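Local coordinates for chemotaxis response regulator protein-glutamate methylesterase (Thermotoga maritima, PDB 3SFT) that probably removes methyl groups from methylglutamate residues of chemoreceptors, and deamidates certain of their glutamines, through the catalytic domain of CheB, which this chain represents, at residues P19-P30 against L51-L61; N32-V40 against V72-A80. One frame throughout, in Å; residues are numbered along the deposited sequence.

Contact 1: residues P19-P30 against L51-L61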
loop_
_atom_site.group_PDB
_atom_site.type_symbol
_atom_site.label_atom_id
_atom_site.label_comp_id
_atom_site.label_asym_id
_atom_site.label_seq_id
_atom_site.Cartn_x
_atom_site.Cartn_y
_atom_site.Cartn_z
ATOM N N PRO A 19 -5.513 9.274 -4.984
ATOM C CA PRO A 19 -6.498 9.748 -4.004
ATOM C C PRO A 19 -7.953 9.457 -4.388
ATOM O O PRO A 19 -8.765 9.111 -3.531
ATOM C CB PRO A 19 -6.212 11.244 -3.947
ATOM C CG PRO A 19 -4.716 11.280 -4.119
ATOM C CD PRO A 19 -4.508 10.318 -5.259
ATOM N N ARG A 20 -8.271 9.591 -5.674
ATOM C CA ARG A 20 -9.619 9.330 -6.163
ATOM C C ARG A 20 -10.016 7.859 -5.953
ATOM O O ARG A 20 -11.147 7.566 -5.566
ATOM C CB ARG A 20 -9.732 9.700 -7.648
ATOM C CG ARG A 20 -11.168 9.717 -8.159
ATOM C CD ARG A 20 -11.261 10.000 -9.652
ATOM N NE ARG A 20 -10.853 8.846 -10.448
ATOM C CZ ARG A 20 -11.558 8.324 -11.448
ATOM N NH1 ARG A 20 -12.727 8.841 -11.799
ATOM N NH2 ARG A 20 -11.083 7.279 -12.108
ATOM N N SER A 21 -9.096 6.935 -6.220
ATOM C CA SER A 21 -9.396 5.515 -6.041
ATOM C C SER A 21 -9.389 5.112 -4.574
ATOM O O SER A 21 -10.182 4.268 -4.155
ATOM C CB SER A 21 -8.435 4.644 -6.837
ATOM O OG SER A 21 -8.725 4.760 -8.215
ATOM N N LEU A 22 -8.512 5.737 -3.796
ATOM C CA LEU A 22 -8.424 5.465 -2.364
ATOM C C LEU A 22 -9.719 5.884 -1.663
ATOM O O LEU A 22 -10.106 5.284 -0.661
ATOM C CB LEU A 22 -7.219 6.183 -1.753
ATOM C CG LEU A 22 -5.856 5.559 -2.071
ATOM C CD1 LEU A 22 -4.735 6.539 -1.761
ATOM C CD2 LEU A 22 -5.685 4.280 -1.274
ATOM N N ASP A 23 -10.397 6.889 -2.222
ATOM C CA ASP A 23 -11.668 7.376 -1.678
ATOM C C ASP A 23 -12.739 6.302 -1.769
ATOM O O ASP A 23 -13.706 6.329 -1.014
ATOM C CB ASP A 23 -12.169 8.607 -2.443
ATOM C CG ASP A 23 -11.419 9.874 -2.090
ATOM O OD1 ASP A 23 -10.698 9.902 -1.069
ATOM O OD2 ASP A 23 -11.560 10.854 -2.848
ATOM N N MET A 24 -12.592 5.400 -2.738
ATOM C CA MET A 24 -13.535 4.303 -2.937
ATOM C C MET A 24 -13.135 3.078 -2.112
ATOM O O MET A 24 -13.892 2.110 -2.025
ATOM C CB MET A 24 -13.576 3.892 -4.413
ATOM C CG MET A 24 -14.067 4.949 -5.386
ATOM S SD MET A 24 -14.183 4.290 -7.088
ATOM C CE MET A 24 -12.859 5.194 -7.887
ATOM N N ILE A 25 -11.955 3.126 -1.497
ATOM C CA ILE A 25 -11.445 1.997 -0.718
ATOM C C ILE A 25 -11.402 2.198 0.795
ATOM O O ILE A 25 -12.140 1.551 1.537
ATOM C CB ILE A 25 -10.022 1.597 -1.191
ATOM C CG1 ILE A 25 -10.012 1.343 -2.698
ATOM C CG2 ILE A 25 -9.544 0.350 -0.450
ATOM C CD1 ILE A 25 -8.631 1.058 -3.252
ATOM N N ILE A 26 -10.505 3.073 1.239
ATOM C CA ILE A 26 -10.309 3.353 2.659
ATOM C C ILE A 26 -11.568 3.702 3.465
ATOM O O ILE A 26 -11.779 3.148 4.545
ATOM C CB ILE A 26 -9.215 4.431 2.856
ATOM C CG1 ILE A 26 -7.933 3.995 2.137
ATOM C CG2 ILE A 26 -8.939 4.671 4.346
ATOM C CD1 ILE A 26 -7.410 2.625 2.558
ATOM N N PRO A 27 -12.415 4.619 2.958
ATOM C CA PRO A 27 -13.637 4.993 3.683
ATOM C C PRO A 27 -14.632 3.845 3.852
ATOM O O PRO A 27 -15.511 3.913 4.706
ATOM C CB PRO A 27 -14.227 6.101 2.805
ATOM C CG PRO A 27 -13.015 6.710 2.159
ATOM C CD PRO A 27 -12.238 5.479 1.774
ATOM N N ASN A 28 -14.483 2.791 3.048
ATOM C CA ASN A 28 -15.389 1.647 3.099
ATOM C C ASN A 28 -14.871 0.435 3.877
ATOM O O ASN A 28 -15.288 -0.700 3.633
ATOM C CB ASN A 28 -15.801 1.247 1.680
ATOM C CG ASN A 28 -16.434 2.402 0.905
ATOM O OD1 ASN A 28 -16.123 2.624 -0.267
ATOM N ND2 ASN A 28 -17.311 3.153 1.566
ATOM N N LEU A 29 -13.944 0.677 4.798
ATOM C CA LEU A 29 -13.392 -0.384 5.633
ATOM C C LEU A 29 -13.820 -0.121 7.075
ATOM O O LEU A 29 -13.846 1.027 7.522
ATOM C CB LEU A 29 -11.868 -0.444 5.512
ATOM C CG LEU A 29 -11.338 -0.929 4.157
ATOM C CD1 LEU A 29 -9.822 -0.842 4.127
ATOM C CD2 LEU A 29 -11.789 -2.358 3.900
ATOM N N PRO A 30 -14.163 -1.182 7.820
ATOM C CA PRO A 30 -14.596 -1.049 9.214
ATOM C C PRO A 30 -13.495 -0.584 10.158
ATOM O O PRO A 30 -12.314 -0.829 9.918
ATOM C CB PRO A 30 -15.063 -2.466 9.552
ATOM C CG PRO A 30 -14.117 -3.320 8.748
ATOM C CD PRO A 30 -14.092 -2.600 7.420
ATOM N N LEU A 51 -3.197 14.105 2.073
ATOM C CA LEU A 51 -3.870 12.851 1.778
ATOM C C LEU A 51 -4.351 12.177 3.063
ATOM O O LEU A 51 -5.482 11.696 3.125
ATOM C CB LEU A 51 -2.932 11.917 1.013
ATOM C CG LEU A 51 -3.526 10.567 0.618
ATOM C CD1 LEU A 51 -4.810 10.765 -0.179
ATOM C CD2 LEU A 51 -2.501 9.779 -0.178
ATOM N N ALA A 52 -3.499 12.168 4.087
ATOM C CA ALA A 52 -3.847 11.565 5.375
ATOM C C ALA A 52 -5.098 12.219 5.946
ATOM O O ALA A 52 -6.043 11.531 6.329
ATOM C CB ALA A 52 -2.682 11.687 6.360
ATOM N N MET A 53 -5.116 13.548 5.958
ATOM C CA MET A 53 -6.260 14.302 6.477
ATOM C C MET A 53 -7.528 14.052 5.672
ATOM O O MET A 53 -8.607 13.868 6.237
ATOM C CB MET A 53 -5.954 15.800 6.497
ATOM C CG MET A 53 -4.957 16.223 7.565
ATOM S SD MET A 53 -4.723 18.017 7.585
ATOM C CE MET A 53 -3.365 18.186 6.446
ATOM N N ARG A 54 -7.385 14.052 4.349
ATOM C CA ARG A 54 -8.493 13.813 3.427
ATOM C C ARG A 54 -9.195 12.489 3.737
ATOM O O ARG A 54 -10.419 12.447 3.881
ATOM C CB ARG A 54 -7.958 13.790 1.994
ATOM C CG ARG A 54 -8.938 13.333 0.914
ATOM C CD ARG A 54 -8.150 12.753 -0.255
ATOM N NE ARG A 54 -8.967 12.451 -1.427
ATOM C CZ ARG A 54 -8.842 13.074 -2.595
ATOM N NH1 ARG A 54 -7.944 14.043 -2.739
ATOM N NH2 ARG A 54 -9.553 12.676 -3.641
ATOM N N LEU A 55 -8.412 11.415 3.847
ATOM C CA LEU A 55 -8.947 10.085 4.134
ATOM C C LEU A 55 -9.409 9.899 5.588
ATOM O O LEU A 55 -10.374 9.184 5.851
ATOM C CB LEU A 55 -7.922 9.008 3.765
ATOM C CG LEU A 55 -7.542 8.886 2.285
ATOM C CD1 LEU A 55 -6.453 7.849 2.136
ATOM C CD2 LEU A 55 -8.770 8.511 1.448
ATOM N N ASP A 56 -8.725 10.541 6.529
ATOM C CA ASP A 56 -9.097 10.431 7.936
ATOM C C ASP A 56 -10.488 11.020 8.172
ATOM O O ASP A 56 -11.267 10.486 8.958
ATOM C CB ASP A 56 -8.072 11.144 8.822
ATOM C CG ASP A 56 -8.263 10.837 10.299
ATOM O OD1 ASP A 56 -8.119 9.661 10.689
ATOM O OD2 ASP A 56 -8.567 11.772 11.071
ATOM N N SER A 57 -10.806 12.088 7.442
ATOM C CA SER A 57 -12.093 12.769 7.571
ATOM C C SER A 57 -13.298 11.961 7.116
ATOM O O SER A 57 -14.403 12.159 7.613
ATOM C CB SER A 57 -12.075 14.103 6.813
ATOM O OG SER A 57 -11.169 15.012 7.412
ATOM N N THR A 58 -13.084 11.045 6.182
ATOM C CA THR A 58 -14.170 10.235 5.646
ATOM C C THR A 58 -14.128 8.762 6.042
ATOM O O THR A 58 -14.992 7.990 5.623
ATOM C CB THR A 58 -14.179 10.311 4.107
ATOM O OG1 THR A 58 -12.900 9.896 3.610
ATOM C CG2 THR A 58 -14.454 11.736 3.639
ATOM N N SER A 59 -13.154 8.374 6.865
ATOM C CA SER A 59 -13.013 6.966 7.260
ATOM C C SER A 59 -13.199 6.673 8.749
ATOM O O SER A 59 -13.029 7.548 9.599
ATOM C CB SER A 59 -11.632 6.440 6.837
ATOM O OG SER A 59 -11.346 6.745 5.484
ATOM N N GLU A 60 -13.543 5.424 9.051
ATOM C CA GLU A 60 -13.704 4.984 10.432
ATOM C C GLU A 60 -12.329 4.627 10.986
ATOM O O GLU A 60 -12.077 4.770 12.182
ATOM C CB GLU A 60 -14.655 3.789 10.526
ATOM C CG GLU A 60 -16.123 4.173 10.420
ATOM C CD GLU A 60 -16.529 5.209 11.466
ATOM O OE1 GLU A 60 -16.557 4.869 12.671
ATOM O OE2 GLU A 60 -16.813 6.367 11.082
ATOM N N LEU A 61 -11.444 4.170 10.101
ATOM C CA LEU A 61 -10.074 3.824 10.474
ATOM C C LEU A 61 -9.317 5.124 10.721
ATOM O O LEU A 61 -9.666 6.166 10.170
ATOM C CB LEU A 61 -9.382 3.052 9.339
ATOM C CG LEU A 61 -9.843 1.627 9.015
ATOM C CD1 LEU A 61 -9.265 1.183 7.682
ATOM C CD2 LEU A 61 -9.422 0.670 10.129
HETATM O O HOH W 1 -12.461 10.397 0.949
HETATM O O HOH W 2 -12.558 3.317 7.405
#
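With CG anti to the backbone N (chi1 171°) and the chain extended from CG to NE, Arg54 reaches across to Asp23, whose CG stands beside its own backbone N (chi1 -76°). The two then meet side-on. Arg54 NE gives a nearly straight bond to the syn lone pair of Asp23 OD1 at 3.1 Å, and Arg54 NH2 reaches Asp23 OD2 at 2.8 Å from 31° outside the carboxylate plane. Both oxygens lie close to the guanidinium plane, so the salt bridge fixes the rotation of that group, while Pro19 CB sits over one of its faces, 3.5 Å from Arg54 CZ. A water spans Asp23 OD1 and Thr58 OG1, its bond to the carboxylate a weak one. Here two neighbouring helices of the modified doubly wound alpha/beta fold, 18-22 and 48-58, pack together on one side of the parallel sheet; Leu22 touches Val39 and Ala52 touches Ile79 of that sheet. Inward of the salt bridge, Leu55 CD1 meets Ile26 CG1 at 4.1 Å, the two side chains crossing at about a right angle. Ser59 OG donates to Leu55 O at 2.7 Å and abuts Ile26 CG2 at 3.4 Å. Further on, Leu61 CD1 packs against Leu29 CB.

Contact 2: residues N32-V40 against V72-A80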
loop_
_atom_site.group_PDB
_atom_site.type_symbol
_atom_site.label_atom_id
_atom_site.label_comp_id
_atom_site.label_asym_id
_atom_site.label_seq_id
_atom_site.Cartn_x
_atom_site.Cartn_y
_atom_site.Cartn_z
ATOM N N ASN A 32 -12.749 -1.736 12.943
ATOM C CA ASN A 32 -12.070 -2.902 13.507
ATOM C C ASN A 32 -11.323 -3.788 12.494
ATOM O O ASN A 32 -11.086 -4.968 12.767
ATOM C CB ASN A 32 -13.063 -3.752 14.316
ATOM C CG ASN A 32 -14.117 -4.423 13.442
ATOM O OD1 ASN A 32 -14.168 -4.216 12.225
ATOM N ND2 ASN A 32 -14.962 -5.240 14.066
ATOM N N PHE A 33 -10.988 -3.239 11.323
ATOM C CA PHE A 33 -10.251 -3.988 10.301
ATOM C C PHE A 33 -8.990 -4.502 11.002
ATOM O O PHE A 33 -8.164 -3.715 11.458
ATOM C CB PHE A 33 -9.891 -3.072 9.128
ATOM C CG PHE A 33 -9.375 -3.803 7.923
ATOM C CD1 PHE A 33 -10.226 -4.581 7.151
ATOM C CD2 PHE A 33 -8.037 -3.713 7.562
ATOM C CE1 PHE A 33 -9.755 -5.262 6.035
ATOM C CE2 PHE A 33 -7.556 -4.388 6.447
ATOM C CZ PHE A 33 -8.417 -5.165 5.682
ATOM N N PRO A 34 -8.842 -5.833 11.106
ATOM C CA PRO A 34 -7.739 -6.562 11.750
ATOM C C PRO A 34 -6.312 -6.472 11.203
ATOM O O PRO A 34 -5.382 -6.986 11.830
ATOM C CB PRO A 34 -8.244 -8.001 11.738
ATOM C CG PRO A 34 -8.971 -8.068 10.441
ATOM C CD PRO A 34 -9.767 -6.777 10.449
ATOM N N ALA A 35 -6.125 -5.842 10.049
ATOM C CA ALA A 35 -4.784 -5.734 9.487
ATOM C C ALA A 35 -4.377 -4.294 9.272
ATOM O O ALA A 35 -5.174 -3.484 8.810
ATOM C CB ALA A 35 -4.700 -6.497 8.167
ATOM N N PRO A 36 -3.141 -3.938 9.650
ATOM C CA PRO A 36 -2.704 -2.554 9.445
ATOM C C PRO A 36 -2.598 -2.299 7.940
ATOM O O PRO A 36 -2.344 -3.226 7.169
ATOM C CB PRO A 36 -1.335 -2.523 10.122
ATOM C CG PRO A 36 -0.866 -3.946 10.032
ATOM C CD PRO A 36 -2.105 -4.727 10.335
ATOM N N ILE A 37 -2.864 -1.068 7.518
ATOM C CA ILE A 37 -2.782 -0.726 6.100
ATOM C C ILE A 37 -1.709 0.334 5.881
ATOM O O ILE A 37 -1.624 1.306 6.632
ATOM C CB ILE A 37 -4.134 -0.206 5.561
ATOM C CG1 ILE A 37 -5.219 -1.268 5.752
ATOM C CG2 ILE A 37 -4.013 0.172 4.088
ATOM C CD1 ILE A 37 -6.592 -0.827 5.330
ATOM N N VAL A 38 -0.864 0.111 4.880
ATOM C CA VAL A 38 0.207 1.045 4.542
ATOM C C VAL A 38 -0.021 1.547 3.119
ATOM O O VAL A 38 -0.223 0.755 2.194
ATOM C CB VAL A 38 1.596 0.367 4.631
ATOM C CG1 VAL A 38 2.689 1.361 4.285
ATOM C CG2 VAL A 38 1.818 -0.206 6.029
ATOM N N VAL A 39 -0.017 2.861 2.948
ATOM C CA VAL A 39 -0.231 3.442 1.633
ATOM C C VAL A 39 0.971 4.253 1.171
ATOM O O VAL A 39 1.416 5.158 1.869
ATOM C CB VAL A 39 -1.480 4.369 1.620
ATOM C CG1 VAL A 39 -1.635 5.032 0.255
ATOM C CG2 VAL A 39 -2.732 3.577 1.969
ATOM N N VAL A 40 1.507 3.898 0.007
ATOM C CA VAL A 40 2.625 4.612 -0.589
ATOM C C VAL A 40 2.080 5.285 -1.848
ATOM O O VAL A 40 1.881 4.644 -2.880
ATOM C CB VAL A 40 3.795 3.672 -0.973
ATOM C CG1 VAL A 40 4.922 4.473 -1.594
ATOM C CG2 VAL A 40 4.310 2.917 0.254
ATOM N N VAL A 72 3.603 -0.513 13.808
ATOM C CA VAL A 72 2.559 -0.742 12.811
ATOM C C VAL A 72 1.407 -1.511 13.466
ATOM O O VAL A 72 1.541 -2.693 13.769
ATOM C CB VAL A 72 3.122 -1.548 11.628
ATOM C CG1 VAL A 72 2.097 -1.659 10.526
ATOM C CG2 VAL A 72 4.394 -0.888 11.107
ATOM N N LYS A 73 0.269 -0.847 13.652
ATOM C CA LYS A 73 -0.879 -1.468 14.314
ATOM C C LYS A 73 -2.156 -1.531 13.484
ATOM O O LYS A 73 -2.362 -0.718 12.589
ATOM C CB LYS A 73 -1.193 -0.713 15.613
ATOM C CG LYS A 73 -0.003 -0.535 16.555
ATOM C CD LYS A 73 -0.428 0.105 17.875
ATOM C CE LYS A 73 -0.996 1.510 17.673
ATOM N NZ LYS A 73 -1.573 2.081 18.933
ATOM N N PRO A 74 -3.020 -2.526 13.762
ATOM C CA PRO A 74 -4.289 -2.680 13.041
ATOM C C PRO A 74 -5.223 -1.532 13.442
ATOM O O PRO A 74 -5.075 -0.946 14.516
ATOM C CB PRO A 74 -4.804 -4.038 13.533
ATOM C CG PRO A 74 -4.203 -4.168 14.903
ATOM C CD PRO A 74 -2.799 -3.658 14.684
ATOM N N GLY A 75 -6.167 -1.204 12.567
ATOM C CA GLY A 75 -7.081 -0.109 12.838
ATOM C C GLY A 75 -6.534 1.222 12.345
ATOM O O GLY A 75 -7.180 2.253 12.492
ATOM N N PHE A 76 -5.333 1.200 11.771
ATOM C CA PHE A 76 -4.690 2.402 11.247
ATOM C C PHE A 76 -4.336 2.261 9.767
ATOM O O PHE A 76 -4.121 1.154 9.264
ATOM C CB PHE A 76 -3.392 2.697 12.003
ATOM C CG PHE A 76 -3.589 3.152 13.420
ATOM C CD1 PHE A 76 -3.597 4.510 13.729
ATOM C CD2 PHE A 76 -3.734 2.227 14.453
ATOM C CE1 PHE A 76 -3.743 4.946 15.048
ATOM C CE2 PHE A 76 -3.882 2.648 15.780
ATOM C CZ PHE A 76 -3.886 4.012 16.076
ATOM N N VAL A 77 -4.271 3.402 9.086
ATOM C CA VAL A 77 -3.899 3.477 7.684
ATOM C C VAL A 77 -2.758 4.494 7.683
ATOM O O VAL A 77 -2.941 5.652 8.071
ATOM C CB VAL A 77 -5.078 3.959 6.803
ATOM C CG1 VAL A 77 -4.646 4.065 5.338
ATOM C CG2 VAL A 77 -6.244 2.988 6.925
ATOM N N TYR A 78 -1.562 4.030 7.338
ATOM C CA TYR A 78 -0.380 4.884 7.334
ATOM C C TYR A 78 0.034 5.357 5.941
ATOM O O TYR A 78 0.249 4.545 5.045
ATOM C CB TYR A 78 0.792 4.150 7.985
ATOM C CG TYR A 78 0.499 3.578 9.357
ATOM C CD1 TYR A 78 0.673 4.350 10.508
ATOM C CD2 TYR A 78 0.069 2.259 9.506
ATOM C CE1 TYR A 78 0.424 3.821 11.772
ATOM C CE2 TYR A 78 -0.182 1.720 10.765
ATOM C CZ TYR A 78 -0.001 2.507 11.892
ATOM O OH TYR A 78 -0.244 1.985 13.136
ATOM N N ILE A 79 0.149 6.672 5.775
ATOM C CA ILE A 79 0.553 7.264 4.504
ATOM C C ILE A 79 2.060 7.517 4.572
ATOM O O ILE A 79 2.542 8.154 5.514
ATOM C CB ILE A 79 -0.159 8.625 4.251
ATOM C CG1 ILE A 79 -1.683 8.481 4.355
ATOM C CG2 ILE A 79 0.250 9.192 2.913
ATOM C CD1 ILE A 79 -2.290 7.378 3.497
ATOM N N ALA A 80 2.807 7.011 3.595
ATOM C CA ALA A 80 4.256 7.208 3.582
ATOM C C ALA A 80 4.609 8.688 3.384
ATOM O O ALA A 80 4.082 9.339 2.488
ATOM C CB ALA A 80 4.895 6.354 2.489
HETATM O O HOH W 3 -5.900 -1.061 9.793
#
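Strands 37-40 and 76-79 run parallel, side by side in the central sheet of the modified doubly wound alpha/beta domain, with Ile37 paired to Val77, Val38 to Tyr78 and Val39 to Ile79. The backbone ladder passes from Ile37 N to Phe76 O, Tyr78 N to Ile37 O, Val39 N to Tyr78 O and Ala80 N to Val39 O; the third of these is 2.7 Å long and almost straight. Strand 9-14 takes the other edge of 37-41, and strand 62-65 lies beyond 76-79.

Tyr78 is the side chain to trace. Tyr78 CB lies 4.0 Å from Ile37 O, and chi1 of -52° sets CG beside the backbone N, carrying the ring back along the strand toward the loop that precedes it. Tyr78 CD2 comes to 3.5 Å from Ile37 O, and CE2 brings the ring edge to Pro36 CB. At the tip, Tyr78 OH accepts a bond from Lys73 N at 2.9 Å, tying the loop to the strand, while Phe97 meets the ring edge-to-face. A phenylalanine here would probably leave Lys73 N without its acceptor and the loop before the strand less firmly held.

On the opposite face, Val39 CG2 touches Val77 CG1, and Val39 CB meets Ile79 CD1 at 3.6 Å. Just ahead of the ladder, the Pro36 side chain crosses that of Val72 at about a right angle, Pro36 CB against Val72 CG1, and a water donates to both Ala35 O and Phe76 O, 2.7 Å from the former.

Contact 1 covers the sheet face that carries Ile37, Val39, Val77 and Ile79 in contact 2, and their centres are about 12 Å apart. They touch directly where Leu29 CD1 meets Ile37 CD1 at 3.4 Å and where Leu61 CD1 meets Val77 CG2 at 3.6 Å. Their segments alternate along the chain: helix 18-22 leads into strand 37-41, which leads into helix 48-58. Both contacts approach the predicted active site at one end. The Pro19 side chain is about 8 Å from that of Ser15 and about 9 Å from that of His42, while the Val40 side chain is about 5 Å from those of His42 and Asp138.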